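Local coordinates for Ketoacyl_synth_N domain-containing protein (Photorhabdus luminescens subsp. laumondii, PDB 6SMO) that belongs to the ketoacyl synthase family of the thiolase superfamily, is assigned 3-oxoacyl-ACP synthase activity only by inference, and here has a linear polyketone aldehyde bound in a pocket, at residues R95-F104 against G176-E187; K205-K213 against R356-C364. All coordinates share one frame; numbering follows the deposited sequence.

Contact 1 (R95-F104 against G176-E187); sequences RVGIYVGNCF and GVAEVMLCGASE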
loop_
_atom_site.group_PDB
_atom_site.type_symbol
_atom_site.label_atom_id
_atom_site.label_comp_id
_atom_site.label_asym_id
_atom_site.label_seq_id
_atom_site.Cartn_x
_atom_site.Cartn_y
_atom_site.Cartn_z
ATOM N N ARG C 95 17.475 -10.180 2.593
ATOM C CA ARG C 95 18.180 -9.289 1.629
ATOM C C ARG C 95 17.474 -9.295 0.264
ATOM O O ARG C 95 18.147 -8.980 -0.740
ATOM C CB ARG C 95 19.641 -9.728 1.478
ATOM C CG ARG C 95 20.427 -9.778 2.782
ATOM C CD ARG C 95 20.456 -8.457 3.530
ATOM N NE ARG C 95 20.979 -7.358 2.727
ATOM C CZ ARG C 95 21.020 -6.085 3.112
ATOM N NH1 ARG C 95 20.560 -5.727 4.300
ATOM N NH2 ARG C 95 21.520 -5.169 2.301
ATOM N N VAL C 96 16.177 -9.624 0.221
ATOM C CA VAL C 96 15.349 -9.604 -1.024
ATOM C C VAL C 96 14.003 -8.939 -0.713
ATOM O O VAL C 96 13.323 -9.398 0.227
ATOM C CB VAL C 96 15.141 -11.014 -1.613
ATOM C CG1 VAL C 96 14.438 -10.953 -2.961
ATOM C CG2 VAL C 96 16.447 -11.786 -1.729
ATOM N N GLY C 97 13.643 -7.902 -1.479
ATOM C CA GLY C 97 12.380 -7.151 -1.341
ATOM C C GLY C 97 11.529 -7.241 -2.597
ATOM O O GLY C 97 12.025 -7.769 -3.613
ATOM N N ILE C 98 10.287 -6.752 -2.523
ATOM C CA ILE C 98 9.288 -6.769 -3.635
ATOM C C ILE C 98 8.650 -5.380 -3.737
ATOM O O ILE C 98 7.968 -4.980 -2.775
ATOM C CB ILE C 98 8.221 -7.860 -3.402
ATOM C CG1 ILE C 98 8.841 -9.240 -3.165
ATOM C CG2 ILE C 98 7.220 -7.887 -4.550
ATOM C CD1 ILE C 98 7.964 -10.170 -2.364
ATOM N N TYR C 99 8.856 -4.683 -4.861
ATOM C CA TYR C 99 8.259 -3.353 -5.157
ATOM C C TYR C 99 7.202 -3.500 -6.257
ATOM O O TYR C 99 7.518 -4.038 -7.335
ATOM C CB TYR C 99 9.345 -2.339 -5.523
ATOM C CG TYR C 99 9.856 -1.552 -4.344
ATOM C CD1 TYR C 99 10.643 -2.153 -3.374
ATOM C CD2 TYR C 99 9.535 -0.214 -4.180
ATOM C CE1 TYR C 99 11.110 -1.442 -2.280
ATOM C CE2 TYR C 99 9.993 0.511 -3.092
ATOM C CZ TYR C 99 10.784 -0.106 -2.138
ATOM O OH TYR C 99 11.241 0.600 -1.063
ATOM N N VAL C 100 5.974 -3.065 -5.963
ATOM C CA VAL C 100 4.820 -3.234 -6.895
ATOM C C VAL C 100 4.136 -1.893 -7.170
ATOM O O VAL C 100 4.181 -1.021 -6.315
ATOM C CB VAL C 100 3.805 -4.241 -6.312
ATOM C CG1 VAL C 100 2.751 -4.689 -7.306
ATOM C CG2 VAL C 100 4.483 -5.446 -5.694
ATOM N N GLY C 101 3.584 -1.757 -8.376
ATOM C CA GLY C 101 2.757 -0.623 -8.827
ATOM C C GLY C 101 1.389 -1.108 -9.273
ATOM O O GLY C 101 1.337 -1.937 -10.202
ATOM N N ASN C 102 0.321 -0.640 -8.620
ATOM C CA ASN C 102 -1.079 -1.040 -8.923
ATOM C C ASN C 102 -2.032 0.077 -8.486
ATOM O O ASN C 102 -1.938 0.504 -7.319
ATOM C CB ASN C 102 -1.445 -2.368 -8.258
ATOM C CG ASN C 102 -2.863 -2.800 -8.566
ATOM O OD1 ASN C 102 -3.708 -2.843 -7.675
ATOM N ND2 ASN C 102 -3.137 -3.101 -9.824
ATOM N N CYS C 103 -2.924 0.503 -9.387
ATOM C CA CYS C 103 -3.812 1.687 -9.230
ATOM C C CYS C 103 -5.256 1.257 -8.929
ATOM O O CYS C 103 -5.830 1.791 -7.959
ATOM C CB CYS C 103 -3.772 2.554 -10.484
ATOM S SG CYS C 103 -2.108 3.138 -10.901
ATOM N N PHE C 104 -5.815 0.335 -9.720
ATOM C CA PHE C 104 -7.268 0.004 -9.745
ATOM C C PHE C 104 -7.613 -1.125 -8.763
ATOM O O PHE C 104 -8.819 -1.325 -8.509
ATOM C CB PHE C 104 -7.715 -0.352 -11.165
ATOM C CG PHE C 104 -7.979 0.844 -12.044
ATOM C CD1 PHE C 104 -9.173 1.542 -11.949
ATOM C CD2 PHE C 104 -7.030 1.279 -12.957
ATOM C CE1 PHE C 104 -9.415 2.645 -12.754
ATOM C CE2 PHE C 104 -7.274 2.383 -13.760
ATOM C CZ PHE C 104 -8.466 3.064 -13.657
ATOM N N GLY C 176 21.673 0.266 0.283
ATOM C CA GLY C 176 22.124 -1.023 0.844
ATOM C C GLY C 176 21.092 -1.639 1.776
ATOM O O GLY C 176 21.503 -2.239 2.788
ATOM N N VAL C 177 19.804 -1.516 1.439
ATOM C CA VAL C 177 18.663 -2.082 2.221
ATOM C C VAL C 177 18.505 -3.562 1.850
ATOM O O VAL C 177 18.213 -4.368 2.757
ATOM C CB VAL C 177 17.355 -1.300 1.980
ATOM C CG1 VAL C 177 16.204 -1.851 2.812
ATOM C CG2 VAL C 177 17.523 0.191 2.237
ATOM N N ALA C 178 18.676 -3.896 0.567
ATOM C CA ALA C 178 18.591 -5.274 0.026
ATOM C C ALA C 178 19.539 -5.428 -1.170
ATOM O O ALA C 178 19.882 -4.404 -1.790
ATOM C CB ALA C 178 17.164 -5.581 -0.357
ATOM N N GLU C 179 19.940 -6.668 -1.474
ATOM C CA GLU C 179 20.851 -7.019 -2.599
ATOM C C GLU C 179 20.038 -7.270 -3.875
ATOM O O GLU C 179 20.531 -6.905 -4.956
ATOM C CB GLU C 179 21.695 -8.252 -2.268
ATOM C CG GLU C 179 23.058 -7.912 -1.699
ATOM C CD GLU C 179 23.011 -7.152 -0.386
ATOM O OE1 GLU C 179 23.548 -6.029 -0.333
ATOM O OE2 GLU C 179 22.434 -7.686 0.580
ATOM N N VAL C 180 18.861 -7.893 -3.749
ATOM C CA VAL C 180 17.945 -8.223 -4.884
ATOM C C VAL C 180 16.600 -7.526 -4.645
ATOM O O VAL C 180 16.232 -7.341 -3.469
ATOM C CB VAL C 180 17.768 -9.748 -5.041
ATOM C CG1 VAL C 180 17.053 -10.102 -6.336
ATOM C CG2 VAL C 180 19.096 -10.486 -4.951
ATOM N N MET C 181 15.905 -7.154 -5.725
ATOM C CA MET C 181 14.566 -6.504 -5.685
ATOM C C MET C 181 13.720 -6.976 -6.874
ATOM O O MET C 181 14.177 -6.821 -8.023
ATOM C CB MET C 181 14.689 -4.978 -5.736
ATOM C CG MET C 181 14.985 -4.349 -4.390
ATOM S SD MET C 181 13.585 -4.489 -3.254
ATOM C CE MET C 181 14.212 -3.582 -1.842
ATOM N N LEU C 182 12.532 -7.522 -6.594
ATOM C CA LEU C 182 11.501 -7.862 -7.610
ATOM C C LEU C 182 10.578 -6.650 -7.782
ATOM O O LEU C 182 9.517 -6.613 -7.130
ATOM C CB LEU C 182 10.718 -9.105 -7.164
ATOM C CG LEU C 182 11.401 -10.452 -7.401
ATOM C CD1 LEU C 182 11.568 -10.728 -8.888
ATOM C CD2 LEU C 182 12.744 -10.532 -6.689
ATOM N N CYS C 183 10.993 -5.689 -8.614
ATOM C CA CYS C 183 10.250 -4.436 -8.913
ATOM C C CYS C 183 9.439 -4.611 -10.202
ATOM O O CYS C 183 9.934 -5.289 -11.124
ATOM C CB CYS C 183 11.196 -3.248 -9.045
ATOM S SG CYS C 183 12.279 -3.350 -10.492
ATOM N N GLY C 184 8.244 -4.017 -10.259
ATOM C CA GLY C 184 7.356 -4.072 -11.435
ATOM C C GLY C 184 5.959 -3.568 -11.124
ATOM O O GLY C 184 5.801 -2.821 -10.136
ATOM N N ALA C 185 4.979 -3.971 -11.939
ATOM C CA ALA C 185 3.567 -3.533 -11.857
ATOM C C ALA C 185 2.647 -4.597 -12.468
ATOM O O ALA C 185 3.150 -5.488 -13.179
ATOM C CB ALA C 185 3.410 -2.204 -12.553
ATOM N N SER C 186 1.345 -4.491 -12.189
ATOM C CA SER C 186 0.279 -5.387 -12.711
ATOM C C SER C 186 -1.076 -4.673 -12.649
ATOM O O SER C 186 -1.278 -3.870 -11.717
ATOM C CB SER C 186 0.247 -6.686 -11.949
ATOM O OG SER C 186 -0.737 -7.558 -12.483
ATOM N N GLU C 187 -1.967 -5.010 -13.580
ATOM C CA GLU C 187 -3.326 -4.421 -13.647
ATOM C C GLU C 187 -4.307 -5.416 -14.276
ATOM O O GLU C 187 -3.928 -6.123 -15.208
ATOM C CB GLU C 187 -3.328 -3.189 -14.552
ATOM C CG GLU C 187 -2.634 -1.970 -13.982
ATOM C CD GLU C 187 -3.322 -1.271 -12.828
ATOM O OE1 GLU C 187 -2.707 -0.390 -12.239
ATOM O OE2 GLU C 187 -4.460 -1.618 -12.524
HETATM O O HOH W 1 -5.807 -3.860 -11.289
#
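Two neighbouring parallel strands of the thiolase-like sheet, 96-101 and 180-187, meet here, and a polar cluster closes each end of the pair. At the start, Arg-95 folds back, its chain bent at chi2 (-57°) and chi3 (-56°), and brings its guanidinium edge to Glu-179. NE gives a hydrogen bond to OE2 of Glu-179 at 2.6 Å, on the syn side of a carboxylate nearly coplanar with the guanidinium, making a salt bridge. NH2 of Arg-95 adds a straight bond to Gly-176 O (3.0 Å), within the guanidinium plane but above the carbonyl plane. Gly-176, with positive phi, is the C-prime residue of the Schellman motif that ends helix 161-175, so the arginine also grips that helix end. Arg-95 O accepts from both Glu-179 N and Val-180 N.

Further along, Leu-182 is bonded through both its N and its O, the N to Gly-97 O at 3.0 Å and the O from Tyr-99 N, as parallel strands require. Gly-97 makes room for the sulfur of Met-181, whose SD lies 3.5 Å from Gly-97 CA and obliquely beside CD1 of the Tyr-99 ring (3.8 Å), a Met-aromatic contact. At the far end ND2 of Asn-102 bonds to Ser-186 O (2.8 Å), while OE1 of Glu-187 takes the backbone N of Cys-103 at 3.0 Å and also meets Ser-315 OG.

The pair lies deep in the chain: Ile-98 and Val-100 rest on helix 137-146, Leu-182 packs against helix 68-84, and strand 218-229 runs antiparallel along the other edge of strand 180-187.

Contact 2 (K205-K213 against R356-C364); sequences KHSEVFGEK and RFSNQGHVC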
loop_
_atom_site.group_PDB
_atom_site.type_symbol
_atom_site.label_atom_id
_atom_site.label_comp_id
_atom_site.label_asym_id
_atom_site.label_seq_id
_atom_site.Cartn_x
_atom_site.Cartn_y
_atom_site.Cartn_z
ATOM N N LYS C 205 -11.873 12.723 -21.045
ATOM C CA LYS C 205 -11.122 13.453 -19.983
ATOM C C LYS C 205 -9.765 13.921 -20.520
ATOM O O LYS C 205 -9.005 13.075 -21.033
ATOM C CB LYS C 205 -10.930 12.580 -18.738
ATOM C CG LYS C 205 -12.076 12.630 -17.738
ATOM C CD LYS C 205 -11.710 12.113 -16.362
ATOM C CE LYS C 205 -12.667 12.575 -15.283
ATOM N NZ LYS C 205 -12.449 13.997 -14.923
ATOM N N HIS C 206 -9.485 15.223 -20.390
ATOM C CA HIS C 206 -8.197 15.877 -20.749
ATOM C C HIS C 206 -7.408 16.172 -19.468
ATOM O O HIS C 206 -8.039 16.288 -18.398
ATOM C CB HIS C 206 -8.454 17.149 -21.574
ATOM C CG HIS C 206 -8.739 18.362 -20.752
ATOM N ND1 HIS C 206 -9.944 18.551 -20.100
ATOM C CD2 HIS C 206 -7.983 19.446 -20.472
ATOM C CE1 HIS C 206 -9.916 19.699 -19.454
ATOM N NE2 HIS C 206 -8.723 20.268 -19.667
ATOM N N SER C 207 -6.081 16.284 -19.582
ATOM C CA SER C 207 -5.159 16.684 -18.486
ATOM C C SER C 207 -5.047 18.212 -18.456
ATOM O O SER C 207 -4.744 18.801 -19.512
ATOM C CB SER C 207 -3.809 16.029 -18.641
ATOM O OG SER C 207 -2.902 16.487 -17.647
ATOM N N GLU C 208 -5.288 18.821 -17.290
ATOM C CA GLU C 208 -5.243 20.295 -17.080
ATOM C C GLU C 208 -3.809 20.804 -17.269
ATOM O O GLU C 208 -3.653 21.979 -17.658
ATOM C CB GLU C 208 -5.769 20.656 -15.689
ATOM C CG GLU C 208 -7.258 20.407 -15.519
ATOM C CD GLU C 208 -7.791 20.665 -14.120
ATOM O OE1 GLU C 208 -8.648 19.883 -13.663
ATOM O OE2 GLU C 208 -7.352 21.651 -13.492
ATOM N N VAL C 209 -2.808 19.957 -17.002
ATOM C CA VAL C 209 -1.356 20.299 -17.099
ATOM C C VAL C 209 -0.874 20.063 -18.536
ATOM O O VAL C 209 -0.288 20.997 -19.114
ATOM C CB VAL C 209 -0.519 19.493 -16.085
ATOM C CG1 VAL C 209 0.962 19.836 -16.168
ATOM C CG2 VAL C 209 -1.025 19.680 -14.662
ATOM N N PHE C 210 -1.113 18.868 -19.086
ATOM C CA PHE C 210 -0.501 18.379 -20.353
ATOM C C PHE C 210 -1.381 18.746 -21.556
ATOM O O PHE C 210 -0.846 19.357 -22.504
ATOM C CB PHE C 210 -0.210 16.879 -20.251
ATOM C CG PHE C 210 0.928 16.559 -19.315
ATOM C CD1 PHE C 210 2.235 16.861 -19.665
ATOM C CD2 PHE C 210 0.694 15.985 -18.074
ATOM C CE1 PHE C 210 3.284 16.584 -18.802
ATOM C CE2 PHE C 210 1.746 15.707 -17.214
ATOM C CZ PHE C 210 3.038 16.009 -17.577
ATOM N N GLY C 211 -2.670 18.392 -21.523
ATOM C CA GLY C 211 -3.649 18.729 -22.577
ATOM C C GLY C 211 -4.502 17.539 -22.984
ATOM O O GLY C 211 -4.812 16.705 -22.111
ATOM N N GLU C 212 -4.870 17.467 -24.269
ATOM C CA GLU C 212 -5.814 16.462 -24.831
ATOM C C GLU C 212 -5.101 15.116 -25.006
ATOM O O GLU C 212 -3.872 15.117 -25.221
ATOM C CB GLU C 212 -6.381 16.949 -26.166
ATOM C CG GLU C 212 -7.306 18.147 -26.031
ATOM C CD GLU C 212 -8.614 17.862 -25.312
ATOM O OE1 GLU C 212 -8.990 18.662 -24.432
ATOM O OE2 GLU C 212 -9.256 16.843 -25.636
ATOM N N LYS C 213 -5.862 14.017 -24.923
ATOM C CA LYS C 213 -5.372 12.620 -25.079
ATOM C C LYS C 213 -5.386 12.228 -26.561
ATOM O O LYS C 213 -6.247 12.745 -27.303
ATOM C CB LYS C 213 -6.252 11.641 -24.291
ATOM C CG LYS C 213 -6.116 11.706 -22.776
ATOM C CD LYS C 213 -6.966 10.676 -22.060
ATOM C CE LYS C 213 -6.787 10.690 -20.557
ATOM N NZ LYS C 213 -5.499 10.079 -20.148
ATOM N N ARG C 356 7.351 8.790 -18.487
ATOM C CA ARG C 356 5.887 8.679 -18.254
ATOM C C ARG C 356 5.439 9.852 -17.379
ATOM O O ARG C 356 6.273 10.371 -16.614
ATOM C CB ARG C 356 5.536 7.346 -17.585
ATOM C CG ARG C 356 5.254 6.210 -18.558
ATOM C CD ARG C 356 3.949 5.510 -18.232
ATOM N NE ARG C 356 2.801 6.373 -18.485
ATOM C CZ ARG C 356 1.551 6.124 -18.099
ATOM N NH1 ARG C 356 0.589 6.984 -18.392
ATOM N NH2 ARG C 356 1.260 5.027 -17.418
ATOM N N PHE C 357 4.172 10.256 -17.495
ATOM C CA PHE C 357 3.546 11.280 -16.618
ATOM C C PHE C 357 2.036 11.045 -16.525
ATOM O O PHE C 357 1.452 10.406 -17.422
ATOM C CB PHE C 357 3.898 12.697 -17.081
ATOM C CG PHE C 357 3.905 12.947 -18.568
ATOM C CD1 PHE C 357 2.726 13.204 -19.251
ATOM C CD2 PHE C 357 5.098 12.989 -19.274
ATOM C CE1 PHE C 357 2.739 13.463 -20.613
ATOM C CE2 PHE C 357 5.108 13.248 -20.636
ATOM C CZ PHE C 357 3.928 13.483 -21.302
ATOM N N SER C 358 1.438 11.556 -15.445
ATOM C CA SER C 358 0.031 11.317 -15.032
ATOM C C SER C 358 -0.869 12.457 -15.519
ATOM O O SER C 358 -0.340 13.437 -16.081
ATOM C CB SER C 358 -0.061 11.162 -13.538
ATOM O OG SER C 358 0.155 12.407 -12.889
ATOM N N ASN C 359 -2.178 12.321 -15.292
ATOM C CA ASN C 359 -3.216 13.330 -15.630
ATOM C C ASN C 359 -3.081 14.533 -14.689
ATOM O O ASN C 359 -3.222 15.674 -15.170
ATOM C CB ASN C 359 -4.622 12.727 -15.556
ATOM C CG ASN C 359 -5.681 13.619 -16.167
ATOM O OD1 ASN C 359 -5.796 13.707 -17.387
ATOM N ND2 ASN C 359 -6.467 14.275 -15.328
ATOM N N GLN C 360 -2.816 14.282 -13.401
ATOM C CA GLN C 360 -2.743 15.317 -12.332
ATOM C C GLN C 360 -1.474 16.164 -12.500
ATOM O O GLN C 360 -1.484 17.325 -12.041
ATOM C CB GLN C 360 -2.803 14.664 -10.950
ATOM C CG GLN C 360 -4.167 14.074 -10.616
ATOM C CD GLN C 360 -5.217 15.137 -10.405
ATOM O OE1 GLN C 360 -6.170 15.255 -11.173
ATOM N NE2 GLN C 360 -5.044 15.930 -9.361
ATOM N N GLY C 361 -0.423 15.602 -13.112
ATOM C CA GLY C 361 0.759 16.354 -13.582
ATOM C C GLY C 361 2.071 15.869 -12.987
ATOM O O GLY C 361 2.906 16.730 -12.650
ATOM N N HIS C 362 2.273 14.550 -12.884
ATOM C CA HIS C 362 3.567 13.927 -12.488
ATOM C C HIS C 362 4.568 14.065 -13.640
ATOM O O HIS C 362 4.132 14.364 -14.763
ATOM C CB HIS C 362 3.384 12.453 -12.095
ATOM C CG HIS C 362 2.871 12.251 -10.710
ATOM N ND1 HIS C 362 1.523 12.278 -10.410
ATOM C CD2 HIS C 362 3.514 12.010 -9.547
ATOM C CE1 HIS C 362 1.358 12.070 -9.120
ATOM N NE2 HIS C 362 2.564 11.903 -8.568
ATOM N N VAL C 363 5.860 13.879 -13.353
ATOM C CA VAL C 363 6.947 13.725 -14.367
ATOM C C VAL C 363 7.931 12.676 -13.836
ATOM O O VAL C 363 8.718 13.011 -12.928
ATOM C CB VAL C 363 7.660 15.057 -14.680
ATOM C CG1 VAL C 363 8.857 14.855 -15.597
ATOM C CG2 VAL C 363 6.712 16.088 -15.272
ATOM N N CYS C 364 7.872 11.458 -14.381
ATOM C CA CYS C 364 8.724 10.303 -13.995
ATOM C C CYS C 364 9.504 9.809 -15.218
ATOM O O CYS C 364 8.930 9.802 -16.324
ATOM C CB CYS C 364 7.878 9.178 -13.411
ATOM S SG CYS C 364 6.985 9.663 -11.910
#
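Phe-210, in the loop between helix 192-204 and strand 218-229, stacks on Phe-357 at the turn of the beta hairpin formed by strands 351-356 and 362-369. From CB, which points toward the turn, the ring leaves with CG anti to its own carbonyl carbon (chi1 -71°), and this swings the ring over the turn. CG, CD1 and CE1 lie over CD1 and CE1 of Phe-357. Along the other edge, CD2 and CE2 keep CD1 of Phe-357 over their face and meet Ser-358 O near the ring plane, CE2 at 3.3 Å. The tip, CZ, meets CD1 of Phe-357 at 3.3 Å and also has His-362 O at its edge. The two rings form an offset stack, with centroids 3.9 Å apart and planes inclined by 17°; CG1 of Val-209 covers the opposite face of Phe-210.

Beside the stack, OG of Ser-207 donates to Asn-359 O at 2.6 Å. It stands anti to the Ser-207 backbone N (chi1 176°), which directs it across to the turn, and it accepts a weak bond from Phe-210 N. Nearby, Gly-361 lets CG2 of Val-209 pack directly on its CA, at 3.9 Å. Ser-358 OG braces the turn, accepting from Gly-361 N and from His-362 N (3.0 Å) in an ST motif, and it shares a hydrogen bond with His-362 ND1, whose ring bonds through NE2 to Val-184 O of the neighbouring PKS_KS chain.

The ring of Phe-210 thus lies between an aromatic face and a valine methyl, while two carbonyl oxygens face its rim, where the ring hydrogens carry partial positive charge. Stacking and weak edge polarity therefore probably act together, and the serine supplies the one conventional hydrogen bond between loop and turn.

How the contacts relate
Read from the N terminus, contact 1 closes first: the chain leaves strand 96-101, runs through an excursion about half of it helical that includes helix 161-175, and returns as strand 180-187. Helix 192-204 then leads into the loop 205-213, which opens contact 2. That contact closes only after an excursion twice as long, at the turn before strand 362-369, so the two are in series and neither nests nor crosses. The centres of contact 1 and contact 2 are about 25 Å apart, on opposite sides of the chain's centre. Both reach the same mixed sheet: contact 1 joins two of its strands directly, whereas contact 2 ties a loop of the N-terminal family region to a turn near the C terminus.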